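PDB 5BP8: Ent-copalyl diphosphate synthase, which belongs to the class II terpene cyclases, a family of mainly helical enzymes, and contains a region related to squalene-hopene cyclases. Local coordinates for residues 107-112 with 154-159; 205-208 with 212-215; 260-265 with 493-498; 305-310 with 330-335; 335-340 with 381-386. All blocks are in the same frame, centred on the assembly; numbering follows the deposited sequence. Where two conformers were deposited one is given.

Contact 1: 107-112 with 154-159; sequences DGLGAL and GAWSGT
Leu109 and Trp156 bring helix 98-116 and a loop together at a CA-CA distance of 8.6 Å, a gap bridged by the indole and the leucine side chain. The backbone of 154-159 therefore stays clear of the helix, and the contact consists of one aromatic ring laid against a leucine and the peptide that follows it. Leu109 CB sits over a face of the indole, 3.6 Å from the centroid of the six-membered ring of Trp156 and 7° off its normal, a nearly vertical CH-pi approach. Farther along the leucine, CD1 extends over the pyrrole part of the indole, 4.0 Å from Trp156 CD2. The two side chains lie alongside one another and run in opposing senses, the indole toward the helix and the leucine out from it. With CG of Trp156 beside its backbone N (chi1 -74°) and the indole plane turned nearly perpendicular to the plane through CA, CB and CG, the benzo end is driven up to the helix backbone, where CH2 lies 3.7 Å from Leu109 C. Gly110 N approaches obliquely, 3.8 Å from Trp156 CZ2. Behind the indole the chain turns sharply in a type II beta turn closed by Thr159 N to Trp156 O at 3.0 Å, with Gly158 taking the positive phi of its third position; Ser157 OG bonds to Leu145 O. Leu109 also packs on Val79 of helix 72-86 and on Ile138 and Leu142 of helix 127-144, so the tryptophan extends an apolar cluster shared by three helices, while Arg113, one turn on from Leu109, touches the indole as well.

Contact 2: 205-208 with 212-215; sequences RPHE and PHNG
His207 and His213 lay their imidazoles one over the other within an irregular, hairpin-like loop that joins helix 193-196 to helix 221-228. The imidazoles form an offset stack, their centroids 4.0 Å apart and their planes only 16° out of parallel. The overlap is uneven: His207 CD2 lies above the centre of the His213 ring, whereas His213 NE2 lies over the rim of the His207 ring. Different torsions produce the match. His207 extends its ring away from its own backbone N, His213 tucks its CG between backbone N and carbonyl carbon (chi1 59°), and the side chains approach roughly perpendicular to one another even though their rings are nearly parallel. Each ring is also fixed by its NE2, which is hydrogen-bonded to Ala210 O in His207 and to Pro301 O in His213; these bonds limit rotation about the CB-CG bonds. The amide of Asn214 runs nearly parallel to the His207 ring, with OD1 3.5 Å from His207 CD2 and 3.3 Å from Glu208 C, while its ND2 is bonded to Gly209 O. Pro206 CB rests 3.5 Å from Gly215 O. Across the base of the loop, Gly215 N donates to His207 O at 2.8 Å, almost straight at 174° and in the carbonyl plane.

Contact 3: 260-265 with 493-498; sequences VYFEQA and GLWHDK
Phe262 and Trp495 reach toward each other from opposite directions, and their rings meet at a slant. The planes are inclined by 59° and the centroid of the phenyl ring lies 5.0 Å from that of the indole six-membered ring. It is the far end of the phenylalanine that does the touching: CZ stands over one face of the indole, displaced toward the rim, and comes within 3.6 Å of Trp495 CZ3, with CE1 following at 3.8 Å from Trp495 CH2. Phe262 projects from the first turn of helix 260-274 with CG anti to the backbone N (chi1 163°), which sends the ring out toward the indole; the two side chains together span the 12.3 Å between the CA atoms of Phe262 and Trp495. Trp495 comes from the short strand 495-496, where Leu494 and Trp495 together face Tyr501 in a classic beta bulge. Each ring has further aromatic neighbours: Trp266 meets Phe262 edge-to-face, His399 meets Trp495 in the same manner, and Tyr404 also adjoins the indole. The contact lies close to the centre of the chain, which is consistent with the aromatic-rich interior of class II terpene cyclases. No polar bond joins the two side chains, so their attraction rests on dispersion and ring electrostatics, while the hydrogen bond from Trp495 NE1 to Glu450 OE2 probably helps to fix the indole's rotation.

Contact 4: 305-310 with 330-335; sequences SDSDDT and MHFRRD
Ser307 presses its CB onto one face of Phe332, and this is the close-fitting heart of the contact: the carbon lies 3.8 Å from the ring centroid, 18° off the normal, and 3.6 Å from Phe332 CG. Placed between its own backbone N and carbonyl carbon (chi1 65°), Ser307 OG turns from the ring to hydrogen-bond Ser339 O. The distal end of the ring fits less snugly, with Phe332 CZ 4.1 Å from Asp306 C and Ser305 O standing off near the plane at the ring edge. Beyond the phenylalanine the loop 330-335 leads outward to polar, largely exposed side chains that do not meet 305-310. There Arg334 folds back on its own loop, NH1 donating to His331 O and, at 2.7 Å, to Arg333 O, while Arg333 forms a salt bridge with Glu376. The buried side is polar too, its groups held by several bonds. Asp306 is the N-cap of helix 307-319; its OD2 accepts from Asp309 N at 2.9 Å, the donor coming from above the carboxylate plane. Its carbonyl O is gripped twice by Thr310, through the backbone N at 3.0 Å and through OG1 at 2.7 Å. Asp306 to Asp309 read D-S-D-D, which fits the DXDD motif of class II terpene cyclases, and Asp308 OD1 is hydrogen-bonded to His354 ND1. The serine of this motif thus offers its carbon to an apolar ring and its hydroxyl to a carbonyl, joining the helix start to the following loop by packing and a hydrogen bond, while Asp308 and Asp309 stay clear of Phe332.

Contact 5: 335-340 with 381-386; sequences DGYFSC and SDWLLD
Gly336 O is 2.7 Å from a bound water, and the same water is 2.7 Å from Asp382 OD2, a position from which it can bridge the loop 335-340 and helix 370-386, one of the helices of the region related to squalene-hopene cyclases. That carbonyl oxygen also lies against Trp383 CB, 3.3 Å away, at the root of the indole. Gly336 reaches this position with a positive phi (103°), a backbone conformation that glycine adopts readily. The main apolar contact is made by the next residue. Tyr337 CB stands over a face of the indole, on the five-membered ring of Trp383, giving a CH-pi contact near the pyrrole part rather than the benzo part. The phenol does not follow its CB onto the indole: with CG held between backbone N and carbonyl carbon (chi1 73°), it is swung aside, so that the two rings, though their planes differ by only 22°, are displaced until they hardly overlap, with centroids 5.2 Å from each other. Trp383 for its part extends from the helix with CG anti to its backbone N, placing the indole against the loop at Gly336 and Tyr337. Asn352 of helix 349-365 touches both aromatic side chains. At the residue after Trp383, Leu384 O accepts from Trp394 NE1, the tryptophan of a Q-L-P-D-G-S-W sequence that fits the QW motif of this family, which ties the end of helix 370-386 to the segment after it. Tyr337 CB lies 3.5 Å from the five-membered ring centroid of Trp383, almost exactly on the ring normal.

Overall arrangement
Contact 3 lies near the centre of the chain and contact 1 about 30 Å out, on the far side of that centre from contact 4. Contacts 3 and 4 are buried, contacts 1 and 2 partly so, and contact 5 is at the surface, where a water takes part. Contacts 4 and 5 hold successive pieces of one loop, share Asp335 and are joined by Ser307 N to Cys340 O; contact 4 also touches contact 3 where Asp309 meets Phe262. Aromatic rings recur throughout, against aliphatic carbons in contacts 1, 4 and 5 and against another ring in contacts 2 and 3. In contact 2 alone does a direct hydrogen bond cross the segments.

Contact 1: 107-112 with 154-159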
# COMPACT_ATOMS: atom_id res chain seq x y z
N ASP A 107 13.23 -24.47 -2.86
CA ASP A 107 11.94 -24.38 -3.57
C ASP A 107 11.65 -22.97 -4.06
O ASP A 107 11.06 -22.82 -5.13
CB ASP A 107 10.80 -24.91 -2.71
CG ASP A 107 10.87 -26.43 -2.48
OD1 ASP A 107 10.19 -26.87 -1.53
OD2 ASP A 107 11.55 -27.14 -3.25
N GLY A 108 12.06 -21.96 -3.29
CA GLY A 108 12.02 -20.56 -3.73
C GLY A 108 12.88 -20.28 -4.95
O GLY A 108 12.45 -19.62 -5.90
N LEU A 109 14.08 -20.83 -4.95
CA LEU A 109 14.97 -20.75 -6.13
C LEU A 109 14.35 -21.39 -7.35
O LEU A 109 14.40 -20.81 -8.46
CB LEU A 109 16.33 -21.40 -5.83
CG LEU A 109 17.21 -20.63 -4.85
CD1 LEU A 109 18.28 -21.50 -4.20
CD2 LEU A 109 17.81 -19.38 -5.50
N GLY A 110 13.72 -22.55 -7.15
CA GLY A 110 12.98 -23.20 -8.21
C GLY A 110 11.87 -22.32 -8.76
O GLY A 110 11.73 -22.21 -9.98
N ALA A 111 11.06 -21.72 -7.89
CA ALA A 111 10.00 -20.83 -8.33
C ALA A 111 10.51 -19.62 -9.12
O ALA A 111 9.87 -19.20 -10.08
CB ALA A 111 9.12 -20.38 -7.16
N LEU A 112 11.63 -19.05 -8.69
CA LEU A 112 12.26 -17.94 -9.42
C LEU A 112 12.70 -18.38 -10.83
O LEU A 112 12.37 -17.75 -11.85
CB LEU A 112 13.46 -17.39 -8.65
CG LEU A 112 13.11 -16.62 -7.37
CD1 LEU A 112 14.36 -16.39 -6.53
CD2 LEU A 112 12.45 -15.30 -7.72
N GLY A 154 22.97 -27.51 -1.99
CA GLY A 154 24.29 -27.70 -2.57
C GLY A 154 24.32 -27.89 -4.08
O GLY A 154 25.26 -27.49 -4.76
N ALA A 155 23.24 -28.45 -4.62
CA ALA A 155 23.12 -28.62 -6.06
C ALA A 155 22.98 -27.29 -6.81
O ALA A 155 23.23 -27.23 -8.02
CB ALA A 155 21.91 -29.51 -6.36
N TRP A 156 22.58 -26.24 -6.09
CA TRP A 156 22.45 -24.88 -6.64
C TRP A 156 23.74 -24.07 -6.63
O TRP A 156 23.79 -22.97 -7.17
CB TRP A 156 21.37 -24.10 -5.86
CG TRP A 156 19.99 -24.54 -6.20
CD1 TRP A 156 19.31 -25.55 -5.64
CD2 TRP A 156 19.13 -23.96 -7.20
NE1 TRP A 156 18.06 -25.66 -6.23
CE2 TRP A 156 17.93 -24.69 -7.18
CE3 TRP A 156 19.27 -22.91 -8.09
CZ2 TRP A 156 16.86 -24.40 -8.04
CZ3 TRP A 156 18.20 -22.62 -8.96
CH2 TRP A 156 17.03 -23.37 -8.92
N SER A 157 24.79 -24.63 -6.03
CA SER A 157 26.07 -23.96 -5.95
C SER A 157 26.54 -23.50 -7.33
O SER A 157 26.51 -24.27 -8.29
CB SER A 157 27.11 -24.91 -5.32
OG SER A 157 28.37 -24.27 -5.22
N GLY A 158 26.93 -22.23 -7.43
CA GLY A 158 27.42 -21.67 -8.66
C GLY A 158 26.40 -21.34 -9.74
O GLY A 158 26.77 -20.97 -10.87
N THR A 159 25.11 -21.51 -9.44
CA THR A 159 24.05 -21.09 -10.35
C THR A 159 24.04 -19.56 -10.45
O THR A 159 24.31 -18.90 -9.47
CB THR A 159 22.67 -21.58 -9.85
OG1 THR A 159 22.61 -23.02 -9.96
CG2 THR A 159 21.52 -20.95 -10.65

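Contact 2: 205-208 with 212-215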
# COMPACT_ATOMS: atom_id res chain seq x y z
N ARG A 205 17.44 10.59 5.95
CA ARG A 205 17.38 11.16 7.29
C ARG A 205 16.26 10.52 8.10
O ARG A 205 15.12 10.61 7.73
CB ARG A 205 17.09 12.65 7.21
CG ARG A 205 18.07 13.43 6.36
CD ARG A 205 17.93 14.89 6.75
NE ARG A 205 18.51 15.80 5.77
CZ ARG A 205 18.80 17.07 6.03
NH1 ARG A 205 18.60 17.57 7.25
NH2 ARG A 205 19.31 17.84 5.07
N PRO A 206 16.60 9.93 9.25
CA PRO A 206 15.54 9.38 10.09
C PRO A 206 14.56 10.46 10.52
O PRO A 206 14.93 11.65 10.75
CB PRO A 206 16.31 8.81 11.30
CG PRO A 206 17.69 8.57 10.79
CD PRO A 206 17.93 9.68 9.82
N HIS A 207 13.31 10.06 10.64
CA HIS A 207 12.30 10.90 11.24
C HIS A 207 12.74 11.35 12.65
O HIS A 207 13.19 10.56 13.46
CB HIS A 207 10.95 10.18 11.30
CG HIS A 207 9.90 10.91 12.06
ND1 HIS A 207 9.40 12.13 11.67
CD2 HIS A 207 9.24 10.59 13.20
CE1 HIS A 207 8.51 12.55 12.55
NE2 HIS A 207 8.38 11.63 13.48
N GLU A 208 12.59 12.64 12.91
CA GLU A 208 12.93 13.24 14.19
C GLU A 208 11.78 14.17 14.55
O GLU A 208 11.37 14.96 13.73
CB GLU A 208 14.18 14.11 14.05
CG GLU A 208 15.48 13.37 14.02
CD GLU A 208 16.66 14.30 14.25
OE1 GLU A 208 16.61 15.10 15.21
OE2 GLU A 208 17.63 14.22 13.46
N PRO A 212 5.03 8.33 16.94
CA PRO A 212 5.67 7.25 17.66
C PRO A 212 6.86 6.59 16.99
O PRO A 212 7.38 5.60 17.51
CB PRO A 212 4.54 6.22 17.74
CG PRO A 212 3.83 6.39 16.46
CD PRO A 212 3.92 7.85 16.11
N HIS A 213 7.34 7.15 15.88
CA HIS A 213 8.27 6.44 15.01
C HIS A 213 9.57 7.20 14.80
O HIS A 213 10.21 7.09 13.76
CB HIS A 213 7.61 6.16 13.68
CG HIS A 213 7.14 7.36 12.97
ND1 HIS A 213 6.32 8.31 13.55
CD2 HIS A 213 7.32 7.76 11.69
CE1 HIS A 213 6.01 9.24 12.66
NE2 HIS A 213 6.63 8.93 11.53
N ASN A 214 10.00 7.99 15.80
CA ASN A 214 11.32 8.61 15.69
C ASN A 214 12.39 7.56 15.37
O ASN A 214 12.41 6.48 15.95
CB ASN A 214 11.67 9.33 16.97
CG ASN A 214 10.98 10.66 17.09
OD1 ASN A 214 10.93 11.42 16.13
ND2 ASN A 214 10.44 10.95 18.26
N GLY A 215 13.27 7.91 14.44
CA GLY A 215 14.33 7.01 13.99
C GLY A 215 14.01 6.19 12.74
O GLY A 215 14.93 5.65 12.11

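Contact 3: 260-265 with 493-498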
# COMPACT_ATOMS: atom_id res chain seq x y z
N VAL A 260 -0.36 6.92 9.50
CA VAL A 260 -1.38 7.65 10.28
C VAL A 260 -2.26 8.63 9.47
O VAL A 260 -3.48 8.58 9.59
CB VAL A 260 -0.72 8.32 11.51
CG1 VAL A 260 0.37 9.31 11.14
CG2 VAL A 260 -1.75 8.97 12.41
N TYR A 261 -1.68 9.50 8.67
CA TYR A 261 -2.51 10.48 7.94
C TYR A 261 -3.37 9.86 6.85
O TYR A 261 -4.57 10.19 6.70
CB TYR A 261 -1.63 11.56 7.34
CG TYR A 261 -0.80 12.36 8.34
CD1 TYR A 261 -1.30 12.71 9.61
CD2 TYR A 261 0.46 12.83 8.00
CE1 TYR A 261 -0.56 13.48 10.49
CE2 TYR A 261 1.21 13.59 8.88
CZ TYR A 261 0.69 13.93 10.11
OH TYR A 261 1.44 14.70 10.99
N PHE A 262 -2.79 8.94 6.08
CA PHE A 262 -3.57 8.12 5.14
C PHE A 262 -4.75 7.45 5.85
O PHE A 262 -5.91 7.55 5.42
CB PHE A 262 -2.59 7.11 4.48
CG PHE A 262 -3.24 5.93 3.80
CD1 PHE A 262 -4.30 6.08 2.91
CD2 PHE A 262 -2.75 4.68 3.98
CE1 PHE A 262 -4.86 4.97 2.26
CE2 PHE A 262 -3.31 3.57 3.33
CZ PHE A 262 -4.37 3.73 2.47
N GLU A 263 -4.48 6.77 6.96
CA GLU A 263 -5.57 6.06 7.64
C GLU A 263 -6.64 7.03 8.18
O GLU A 263 -7.85 6.79 8.00
CB GLU A 263 -5.00 5.20 8.78
CG GLU A 263 -6.10 4.57 9.63
CD GLU A 263 -5.55 3.54 10.57
OE1 GLU A 263 -5.70 3.76 11.78
OE2 GLU A 263 -4.99 2.52 10.09
N GLN A 264 -6.19 8.11 8.82
CA GLN A 264 -7.14 9.08 9.40
C GLN A 264 -8.07 9.65 8.32
O GLN A 264 -9.29 9.65 8.51
CB GLN A 264 -6.42 10.20 10.13
CG GLN A 264 -5.78 9.74 11.42
CD GLN A 264 -4.96 10.79 12.14
OE1 GLN A 264 -4.45 11.75 11.56
NE2 GLN A 264 -4.75 10.56 13.43
N ALA A 265 -7.49 10.07 7.20
CA ALA A 265 -8.29 10.66 6.11
C ALA A 265 -9.23 9.65 5.46
O ALA A 265 -10.40 9.95 5.19
CB ALA A 265 -7.39 11.26 5.07
N GLY A 493 -3.45 -8.22 1.24
CA GLY A 493 -2.81 -6.99 0.83
C GLY A 493 -3.01 -6.75 -0.66
O GLY A 493 -2.72 -7.61 -1.48
N LEU A 494 -3.52 -5.57 -1.00
CA LEU A 494 -3.76 -5.19 -2.39
C LEU A 494 -3.14 -3.82 -2.76
O LEU A 494 -3.11 -3.46 -3.93
CB LEU A 494 -5.26 -5.16 -2.66
CG LEU A 494 -6.04 -6.47 -2.46
CD1 LEU A 494 -7.50 -6.21 -2.70
CD2 LEU A 494 -5.53 -7.52 -3.42
N TRP A 495 -2.70 -3.07 -1.77
CA TRP A 495 -2.10 -1.76 -2.01
C TRP A 495 -0.65 -1.89 -2.37
O TRP A 495 0.10 -2.59 -1.69
CB TRP A 495 -2.25 -0.87 -0.78
CG TRP A 495 -3.67 -0.56 -0.45
CD1 TRP A 495 -4.61 -1.41 0.02
CD2 TRP A 495 -4.31 0.72 -0.57
NE1 TRP A 495 -5.79 -0.76 0.19
CE2 TRP A 495 -5.64 0.55 -0.15
CE3 TRP A 495 -3.88 1.97 -1.00
CZ2 TRP A 495 -6.57 1.60 -0.17
CZ3 TRP A 495 -4.82 3.03 -1.02
CH2 TRP A 495 -6.13 2.83 -0.60
N HIS A 496 -0.23 -1.20 -3.43
CA HIS A 496 1.17 -1.32 -3.87
C HIS A 496 2.17 -0.69 -2.91
O HIS A 496 2.06 0.50 -2.56
CB HIS A 496 1.38 -0.70 -5.25
CG HIS A 496 0.80 -1.51 -6.37
ND1 HIS A 496 0.79 -1.07 -7.67
CD2 HIS A 496 0.18 -2.71 -6.38
CE1 HIS A 496 0.20 -1.97 -8.44
NE2 HIS A 496 -0.16 -2.99 -7.69
N ASP A 497 3.16 -1.48 -2.48
CA ASP A 497 4.38 -0.88 -1.92
C ASP A 497 5.57 -1.72 -2.37
O ASP A 497 5.84 -1.82 -3.57
CB ASP A 497 4.27 -0.63 -0.40
CG ASP A 497 5.49 0.08 0.14
OD1 ASP A 497 6.04 0.94 -0.58
OD2 ASP A 497 5.99 -0.28 1.22
N LYS A 498 6.32 -2.33 -1.46
CA LYS A 498 7.39 -3.19 -1.87
C LYS A 498 6.79 -4.45 -2.50
O LYS A 498 7.14 -4.82 -3.62
CB LYS A 498 8.27 -3.58 -0.64
CG LYS A 498 9.04 -2.42 -0.02
CD LYS A 498 10.21 -1.98 -0.87
CE LYS A 498 10.81 -0.67 -0.37
NZ LYS A 498 11.39 -0.84 0.99

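Contact 4: 305-310 with 330-335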
# COMPACT_ATOMS: atom_id res chain seq x y z
N SER A 305 5.50 14.77 0.75
CA SER A 305 4.11 15.09 0.48
C SER A 305 3.69 14.60 -0.88
O SER A 305 4.52 14.52 -1.80
CB SER A 305 3.89 16.61 0.60
OG SER A 305 4.04 16.98 1.97
N ASP A 306 2.42 14.22 -1.00
CA ASP A 306 1.88 13.81 -2.28
C ASP A 306 0.46 14.30 -2.40
O ASP A 306 -0.22 14.51 -1.40
CB ASP A 306 1.93 12.27 -2.47
CG ASP A 306 0.93 11.55 -1.60
OD1 ASP A 306 1.26 11.19 -0.45
OD2 ASP A 306 -0.20 11.33 -2.09
N SER A 307 -0.01 14.46 -3.62
CA SER A 307 -1.30 15.08 -3.82
C SER A 307 -2.49 14.18 -3.48
O SER A 307 -3.58 14.68 -3.21
CB SER A 307 -1.46 15.62 -5.24
OG SER A 307 -1.46 14.61 -6.23
N ASP A 308 -2.29 12.86 -3.51
CA ASP A 308 -3.39 11.96 -3.19
C ASP A 308 -3.72 12.09 -1.71
O ASP A 308 -4.88 12.34 -1.35
CB ASP A 308 -3.05 10.53 -3.58
CG ASP A 308 -4.25 9.58 -3.51
OD1 ASP A 308 -5.39 10.00 -3.88
OD2 ASP A 308 -4.02 8.38 -3.13
N ASP A 309 -2.71 11.92 -0.85
CA ASP A 309 -2.90 12.11 0.55
C ASP A 309 -3.35 13.54 0.88
O ASP A 309 -4.22 13.73 1.74
CB ASP A 309 -1.63 11.77 1.32
CG ASP A 309 -1.36 10.28 1.35
OD1 ASP A 309 -2.24 9.56 1.85
OD2 ASP A 309 -0.31 9.84 0.83
N THR A 310 -2.77 14.51 0.19
CA THR A 310 -3.12 15.92 0.44
C THR A 310 -4.61 16.14 0.13
O THR A 310 -5.33 16.72 0.95
CB THR A 310 -2.23 16.88 -0.39
OG1 THR A 310 -0.87 16.74 0.03
CG2 THR A 310 -2.63 18.34 -0.17
N MSE A 330 -2.22 22.86 -6.03
CA MSE A 330 -1.85 23.53 -7.29
C MSE A 330 -0.41 23.29 -7.70
O MSE A 330 -0.10 23.34 -8.89
CB MSE A 330 -2.19 25.04 -7.22
CG MSE A 330 -3.66 25.29 -6.90
SE MSE A 330 -4.90 24.70 -8.32
CE MSE A 330 -5.67 23.17 -7.36
N HIS A 331 0.48 22.98 -6.74
CA HIS A 331 1.87 22.61 -7.01
C HIS A 331 1.94 21.41 -7.94
O HIS A 331 2.93 21.21 -8.64
CB HIS A 331 2.61 22.16 -5.71
CG HIS A 331 2.78 23.22 -4.68
ND1 HIS A 331 3.48 24.39 -4.91
CD2 HIS A 331 2.39 23.27 -3.38
CE1 HIS A 331 3.48 25.13 -3.82
NE2 HIS A 331 2.83 24.47 -2.87
N PHE A 332 0.92 20.56 -7.88
CA PHE A 332 0.90 19.29 -8.62
C PHE A 332 0.11 19.39 -9.94
O PHE A 332 -0.10 18.36 -10.63
CB PHE A 332 0.26 18.21 -7.74
CG PHE A 332 0.98 17.97 -6.45
CD1 PHE A 332 1.99 17.02 -6.37
CD2 PHE A 332 0.64 18.68 -5.31
CE1 PHE A 332 2.65 16.79 -5.17
CE2 PHE A 332 1.30 18.46 -4.10
CZ PHE A 332 2.31 17.52 -4.03
N ARG A 333 -0.32 20.60 -10.32
CA ARG A 333 -1.04 20.77 -11.58
C ARG A 333 -0.10 20.52 -12.75
O ARG A 333 1.02 21.02 -12.76
CB ARG A 333 -1.65 22.18 -11.67
CG ARG A 333 -2.54 22.39 -12.90
CD ARG A 333 -2.46 23.82 -13.43
NE ARG A 333 -3.20 24.77 -12.59
CZ ARG A 333 -2.67 25.77 -11.88
NH1 ARG A 333 -1.36 26.01 -11.87
NH2 ARG A 333 -3.47 26.56 -11.17
N ARG A 334 -0.56 19.75 -13.73
CA ARG A 334 0.20 19.50 -14.95
C ARG A 334 -0.72 19.81 -16.13
O ARG A 334 -1.82 20.35 -15.93
CB ARG A 334 0.69 18.05 -14.98
CG ARG A 334 1.54 17.67 -13.76
CD ARG A 334 2.87 18.43 -13.75
NE ARG A 334 3.72 18.13 -12.60
CZ ARG A 334 3.84 18.90 -11.51
NH1 ARG A 334 3.16 20.02 -11.37
NH2 ARG A 334 4.64 18.51 -10.53
N ASP A 335 -0.28 19.47 -17.33
CA ASP A 335 -1.07 19.73 -18.56
C ASP A 335 -2.17 18.68 -18.79
O ASP A 335 -1.94 17.64 -19.38
CB ASP A 335 -0.15 19.80 -19.78
CG ASP A 335 -0.87 20.30 -21.03
OD1 ASP A 335 -1.92 20.97 -20.92
OD2 ASP A 335 -0.37 20.03 -22.14

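Contact 5: 335-340 with 381-386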
# COMPACT_ATOMS: atom_id res chain seq x y z
N ASP A 335 -0.28 19.47 -17.33
CA ASP A 335 -1.07 19.73 -18.56
C ASP A 335 -2.17 18.68 -18.79
O ASP A 335 -1.94 17.64 -19.38
CB ASP A 335 -0.15 19.80 -19.78
CG ASP A 335 -0.87 20.30 -21.03
OD1 ASP A 335 -1.92 20.97 -20.92
OD2 ASP A 335 -0.37 20.03 -22.14
N GLY A 336 -3.36 18.99 -18.32
CA GLY A 336 -4.56 18.15 -18.48
C GLY A 336 -4.99 17.34 -17.26
O GLY A 336 -6.04 16.71 -17.27
N TYR A 337 -4.18 17.37 -16.20
CA TYR A 337 -4.37 16.46 -15.06
C TYR A 337 -3.41 16.88 -13.94
O TYR A 337 -2.64 17.81 -14.11
CB TYR A 337 -4.09 15.00 -15.49
CG TYR A 337 -2.62 14.75 -15.69
CD1 TYR A 337 -1.96 15.22 -16.81
CD2 TYR A 337 -1.86 14.11 -14.70
CE1 TYR A 337 -0.60 15.06 -16.96
CE2 TYR A 337 -0.50 13.95 -14.85
CZ TYR A 337 0.13 14.42 -15.98
OH TYR A 337 1.48 14.27 -16.15
N PHE A 338 -3.45 16.18 -12.80
CA PHE A 338 -2.57 16.45 -11.69
C PHE A 338 -1.63 15.29 -11.44
O PHE A 338 -2.05 14.14 -11.54
CB PHE A 338 -3.38 16.70 -10.41
CG PHE A 338 -3.99 18.08 -10.34
CD1 PHE A 338 -5.05 18.43 -11.19
CD2 PHE A 338 -3.52 19.01 -9.44
CE1 PHE A 338 -5.60 19.70 -11.14
CE2 PHE A 338 -4.06 20.29 -9.39
CZ PHE A 338 -5.10 20.62 -10.24
N SER A 339 -0.38 15.59 -11.12
CA SER A 339 0.55 14.52 -10.71
C SER A 339 0.34 14.18 -9.24
O SER A 339 -0.24 14.96 -8.50
CB SER A 339 2.00 14.92 -10.93
OG SER A 339 2.33 16.01 -10.09
N CYS A 340 0.83 13.01 -8.83
CA CYS A 340 0.69 12.56 -7.44
C CYS A 340 1.90 12.99 -6.63
O CYS A 340 1.79 13.61 -5.55
CB CYS A 340 0.49 11.04 -7.37
SG CYS A 340 0.15 10.48 -5.67
N SER A 381 -12.19 16.26 -14.62
CA SER A 381 -13.34 15.59 -15.23
C SER A 381 -13.06 15.10 -16.64
O SER A 381 -13.24 13.91 -16.91
CB SER A 381 -14.56 16.51 -15.23
OG SER A 381 -15.01 16.70 -13.91
N ASP A 382 -12.62 16.00 -17.54
CA ASP A 382 -12.17 15.60 -18.89
C ASP A 382 -11.35 14.33 -18.78
O ASP A 382 -11.70 13.29 -19.33
CB ASP A 382 -11.25 16.65 -19.55
CG ASP A 382 -10.71 16.18 -20.93
OD1 ASP A 382 -11.52 15.75 -21.79
OD2 ASP A 382 -9.47 16.23 -21.14
N TRP A 383 -10.24 14.46 -18.05
CA TRP A 383 -9.19 13.48 -18.02
C TRP A 383 -9.66 12.13 -17.47
O TRP A 383 -9.32 11.09 -18.04
CB TRP A 383 -8.03 14.02 -17.19
CG TRP A 383 -6.81 13.21 -17.26
CD1 TRP A 383 -5.85 13.23 -18.21
CD2 TRP A 383 -6.42 12.22 -16.30
NE1 TRP A 383 -4.87 12.32 -17.91
CE2 TRP A 383 -5.21 11.68 -16.74
CE3 TRP A 383 -6.99 11.75 -15.12
CZ2 TRP A 383 -4.53 10.68 -16.03
CZ3 TRP A 383 -6.32 10.75 -14.41
CH2 TRP A 383 -5.11 10.23 -14.88
N LEU A 384 -10.42 12.13 -16.37
CA LEU A 384 -10.93 10.87 -15.80
C LEU A 384 -11.84 10.17 -16.77
O LEU A 384 -11.74 8.97 -16.98
CB LEU A 384 -11.67 11.10 -14.50
CG LEU A 384 -10.80 11.48 -13.29
CD1 LEU A 384 -11.70 11.89 -12.15
CD2 LEU A 384 -9.94 10.29 -12.91
N LEU A 385 -12.73 10.93 -17.39
CA LEU A 385 -13.57 10.39 -18.44
C LEU A 385 -12.78 9.79 -19.61
O LEU A 385 -13.10 8.70 -20.07
CB LEU A 385 -14.54 11.48 -18.93
CG LEU A 385 -15.49 11.92 -17.82
CD1 LEU A 385 -16.27 13.22 -18.16
CD2 LEU A 385 -16.44 10.78 -17.51
N ASP A 386 -11.73 10.48 -20.05
CA ASP A 386 -10.95 10.01 -21.18
C ASP A 386 -10.11 8.76 -20.84
O ASP A 386 -9.73 8.01 -21.73
CB ASP A 386 -10.04 11.13 -21.67
CG ASP A 386 -10.81 12.38 -22.13
OD1 ASP A 386 -10.15 13.41 -22.35
OD2 ASP A 386 -12.06 12.34 -22.23
O HOH W 1 -7.36 16.75 -19.57